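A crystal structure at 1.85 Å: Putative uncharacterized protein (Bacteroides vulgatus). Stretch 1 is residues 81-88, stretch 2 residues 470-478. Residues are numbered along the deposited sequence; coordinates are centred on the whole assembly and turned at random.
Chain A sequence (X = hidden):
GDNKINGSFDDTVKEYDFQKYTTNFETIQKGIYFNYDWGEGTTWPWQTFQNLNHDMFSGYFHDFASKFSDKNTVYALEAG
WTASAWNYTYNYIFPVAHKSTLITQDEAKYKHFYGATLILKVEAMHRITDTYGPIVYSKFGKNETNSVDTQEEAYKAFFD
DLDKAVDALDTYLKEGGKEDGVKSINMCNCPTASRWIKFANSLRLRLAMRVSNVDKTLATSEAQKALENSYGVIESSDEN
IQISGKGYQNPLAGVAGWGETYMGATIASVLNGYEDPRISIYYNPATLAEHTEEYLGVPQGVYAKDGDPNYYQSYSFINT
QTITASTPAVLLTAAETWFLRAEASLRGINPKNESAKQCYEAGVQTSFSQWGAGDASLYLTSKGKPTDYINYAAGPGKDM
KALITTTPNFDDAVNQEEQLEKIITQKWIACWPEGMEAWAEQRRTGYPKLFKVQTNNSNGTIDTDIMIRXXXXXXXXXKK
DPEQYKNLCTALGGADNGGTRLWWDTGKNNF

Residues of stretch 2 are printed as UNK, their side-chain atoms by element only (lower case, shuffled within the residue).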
# COMPACT_ATOMS: atom_id res chain seq x y z
N TRP A 81 2.74 -12.57 -13.48
CA TRP A 81 3.03 -11.81 -12.25
C TRP A 81 2.03 -10.69 -12.05
O TRP A 81 1.51 -10.51 -10.95
CB TRP A 81 4.41 -11.19 -12.29
CG TRP A 81 5.55 -12.14 -12.45
CD1 TRP A 81 5.51 -13.49 -12.51
CD2 TRP A 81 6.92 -11.77 -12.51
NE1 TRP A 81 6.78 -14.00 -12.65
CE2 TRP A 81 7.67 -12.95 -12.65
CE3 TRP A 81 7.59 -10.54 -12.52
CZ2 TRP A 81 9.06 -12.94 -12.76
CZ3 TRP A 81 8.97 -10.54 -12.63
CH2 TRP A 81 9.69 -11.73 -12.76
N THR A 82 1.77 -9.90 -13.10
CA THR A 82 0.89 -8.77 -12.94
C THR A 82 -0.57 -9.15 -12.67
O THR A 82 -1.32 -8.34 -12.12
CB THR A 82 0.96 -7.81 -14.14
OG1 THR A 82 0.47 -8.47 -15.30
CG2 THR A 82 2.41 -7.26 -14.35
N ALA A 83 -0.98 -10.35 -13.05
CA ALA A 83 -2.35 -10.80 -12.83
C ALA A 83 -2.60 -11.30 -11.40
O ALA A 83 -3.76 -11.54 -11.02
CB ALA A 83 -2.69 -11.94 -13.81
N SER A 84 -1.54 -11.52 -10.64
CA SER A 84 -1.65 -12.25 -9.39
C SER A 84 -2.53 -11.61 -8.32
O SER A 84 -3.30 -12.31 -7.67
CB SER A 84 -0.27 -12.58 -8.83
OG SER A 84 0.30 -13.64 -9.58
N ALA A 85 -2.42 -10.30 -8.13
CA ALA A 85 -3.23 -9.62 -7.11
C ALA A 85 -4.72 -9.86 -7.42
O ALA A 85 -5.50 -10.28 -6.54
CB ALA A 85 -2.89 -8.14 -7.07
N TRP A 86 -5.09 -9.66 -8.68
CA TRP A 86 -6.46 -9.96 -9.14
C TRP A 86 -6.84 -11.43 -8.88
O TRP A 86 -7.84 -11.72 -8.20
CB TRP A 86 -6.60 -9.64 -10.66
CG TRP A 86 -8.00 -9.86 -11.16
CD1 TRP A 86 -8.59 -11.06 -11.42
CD2 TRP A 86 -8.97 -8.85 -11.48
NE1 TRP A 86 -9.88 -10.86 -11.86
CE2 TRP A 86 -10.14 -9.52 -11.90
CE3 TRP A 86 -8.97 -7.45 -11.45
CZ2 TRP A 86 -11.30 -8.83 -12.29
CZ3 TRP A 86 -10.15 -6.76 -11.81
CH2 TRP A 86 -11.29 -7.46 -12.23
N ASN A 87 -6.03 -12.35 -9.39
CA ASN A 87 -6.40 -13.77 -9.42
C ASN A 87 -6.58 -14.34 -8.00
O ASN A 87 -7.59 -15.00 -7.69
CB ASN A 87 -5.34 -14.59 -10.16
CG ASN A 87 -5.28 -14.28 -11.66
OD1 ASN A 87 -6.20 -13.67 -12.23
ND2 ASN A 87 -4.19 -14.72 -12.32
N TYR A 88 -5.60 -14.08 -7.14
CA TYR A 88 -5.63 -14.62 -5.79
C TYR A 88 -6.76 -14.01 -4.97
O TYR A 88 -7.41 -14.71 -4.20
CB TYR A 88 -4.27 -14.45 -5.11
CG TYR A 88 -3.18 -15.31 -5.75
CD1 TYR A 88 -3.42 -16.63 -6.10
CD2 TYR A 88 -1.91 -14.79 -6.01
CE1 TYR A 88 -2.43 -17.42 -6.71
CE2 TYR A 88 -0.90 -15.58 -6.58
CZ TYR A 88 -1.17 -16.88 -6.94
OH TYR A 88 -0.19 -17.66 -7.53
N UNK A 470 -0.21 1.64 -13.77
CA UNK A 470 -1.12 0.58 -13.37
C UNK A 470 -0.57 -0.74 -13.85
O UNK A 470 0.38 -0.79 -14.63
c UNK A 470 -2.55 0.65 -15.52
c UNK A 470 -2.52 0.78 -13.99
n UNK A 470 -4.86 -0.16 -15.88
c UNK A 470 -5.03 -1.22 -16.67
c UNK A 470 -3.91 0.92 -16.10
n UNK A 470 -4.31 -1.39 -17.78
n UNK A 470 -5.97 -2.11 -16.36
N UNK A 471 -1.20 -1.82 -13.41
CA UNK A 471 -0.96 -3.13 -14.00
C UNK A 471 -2.08 -3.47 -14.97
O UNK A 471 -3.25 -3.11 -14.74
c UNK A 471 -0.87 -4.22 -12.92
c UNK A 471 0.25 -4.04 -11.88
c UNK A 471 1.62 -3.72 -12.53
c UNK A 471 0.31 -5.30 -10.98
N UNK A 472 -1.75 -4.18 -16.05
CA UNK A 472 -2.83 -4.62 -16.96
C UNK A 472 -3.81 -5.58 -16.29
O UNK A 472 -3.45 -6.24 -15.33
c UNK A 472 -0.68 -4.82 -18.01
c UNK A 472 -0.43 -4.59 -16.52
c UNK A 472 -2.09 -5.34 -18.08
N UNK A 473 -5.02 -5.65 -16.81
CA UNK A 473 -6.00 -6.59 -16.32
C UNK A 473 -5.51 -8.05 -16.41
O UNK A 473 -4.64 -8.39 -17.22
c UNK A 473 -8.29 -4.35 -18.04
c UNK A 473 -9.06 -3.51 -15.54
c UNK A 473 -8.00 -5.13 -16.93
c UNK A 473 -8.42 -4.70 -15.68
c UNK A 473 -8.93 -3.14 -17.91
c UNK A 473 -9.32 -2.72 -16.63
c UNK A 473 -7.33 -6.46 -17.08
N UNK A 474 -6.06 -8.90 -15.56
CA UNK A 474 -5.69 -10.31 -15.56
C UNK A 474 -6.10 -10.98 -16.86
O UNK A 474 -7.31 -11.09 -17.13
c UNK A 474 -6.38 -11.04 -14.42
o UNK A 474 -6.17 -12.44 -14.55
N UNK A 475 -5.12 -11.49 -17.62
CA UNK A 475 -5.44 -12.30 -18.79
C UNK A 475 -6.00 -13.66 -18.42
O UNK A 475 -6.70 -14.26 -19.24
c UNK A 475 -4.03 -11.15 -20.57
c UNK A 475 -5.23 -10.81 -21.45
n UNK A 475 -5.71 -9.58 -21.34
c UNK A 475 -4.25 -12.43 -19.75
o UNK A 475 -5.72 -11.64 -22.23
N UNK A 476 -5.74 -14.15 -17.21
CA UNK A 476 -6.37 -15.41 -16.77
C UNK A 476 -7.87 -15.21 -16.63
O UNK A 476 -8.66 -16.04 -17.09
c UNK A 476 -5.75 -15.90 -15.45
o UNK A 476 -3.82 -16.98 -16.24
c UNK A 476 -4.24 -16.03 -15.56
o UNK A 476 -3.50 -15.14 -15.07
N UNK A 477 -8.28 -14.08 -16.05
CA UNK A 477 -9.69 -13.73 -16.00
C UNK A 477 -10.26 -13.44 -17.41
O UNK A 477 -11.36 -13.87 -17.74
c UNK A 477 -9.93 -12.56 -15.05
o UNK A 477 -11.64 -12.76 -13.37
o UNK A 477 -12.22 -12.08 -15.38
c UNK A 477 -11.37 -12.47 -14.57
N UNK A 478 -9.50 -12.72 -18.24
CA UNK A 478 -9.95 -12.44 -19.61
C UNK A 478 -10.22 -13.72 -20.42
O UNK A 478 -11.16 -13.77 -21.20
c UNK A 478 -8.96 -11.55 -20.33
O HOH W 1 -2.19 -8.68 -15.35

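Position 470 has seven side-chain atoms. Three carbons lead to a nitrogen, and then comes a carbon carrying two more nitrogens. The side chain does not touch stretch 1. The end is a guanidinium group, so the residue is Arg470. Its nitrogens are hydrogen-bonded elsewhere in the structure.

Position 471 has four carbons, forked at the second. Its CB points toward stretch 1. One of the two end carbons lies 3.6 Å from Thr82 O, and the other lies 4.1 Å from Thr82 CG2. A four-carbon chain that forks at its second atom is leucine, Leu471. Its branches make van der Waals contact with the methyl and the carbonyl oxygen of Thr82; of these, the methyl contact is apolar on both sides.

Position 472 has three carbons that close a ring onto the backbone nitrogen. One ring carbon is 4.2 Å from Thr82 OG1. Only proline closes such a ring, so the residue is Pro472, and the carbon is CD. Water 1 donates to Pro472 O at 2.7 Å and is also hydrogen-bonded to Thr82 OG1 at 2.7 Å. The water thus bridges the two stretches.

Position 473 has one carbon followed by a ring of six carbons, with no oxygen. The side chain leaves sideways and stays beyond contact distance of stretch 1. It is Phe473.

Position 474 has one carbon and one oxygen. The carbon is 3.7 Å from Trp86 CD1 and sits over one face of the indole. The oxygen is 2.6 Å from Asn87 OD1. A single carbon with a single oxygen is serine, Ser474. Ser474 OG donates to Asn87 OD1. The same OG accepts from the backbone N of position 477 at 3.1 Å, which caps the helix that follows. The CB makes a CH-pi contact, 4.1 Å from the centroid of the five-membered ring of Trp86.

Position 475 has three carbons, the third carrying one oxygen and one nitrogen. The end of its side chain leads away from stretch 1, and the residue is exposed. This is a long amide, Gln475.

Position 476 has two carbons, the second carrying two oxygens. One oxygen is 2.9 Å from Asn87 ND2 and 3.5 Å from Ala83 CB. It is a short carboxylate, Asp476. Asn87 ND2 donates to this oxygen, OD2.

Position 477 also has two carbons and two terminal oxygens. One oxygen is 3.0 Å from Trp86 NE1. It lies at the indole edge, near the ring plane, where the N-H points. The residue is Asp477, and Trp86 NE1 donates to its OD2.

Position 478 has a single carbon, out of reach of stretch 1. It is Ala478. Its backbone N donates to Ser474 O at 2.9 Å, within the new helix.

The contact centres on the start of this helix. The CA atoms of Ala83 and Ser474 are 4.3 Å apart, and the small Ala83 side chain fits this close approach. Asn87 uses both ends of its amide: OD1 accepts from Ser474, and ND2 donates to Asp476. Trp86 is held at its edge by Asp477 and covered on one face by Ser474. Leu471 and the bridging water extend the contact to Thr82.

Stretch 2, residues 470-478: RLPFSQDDA
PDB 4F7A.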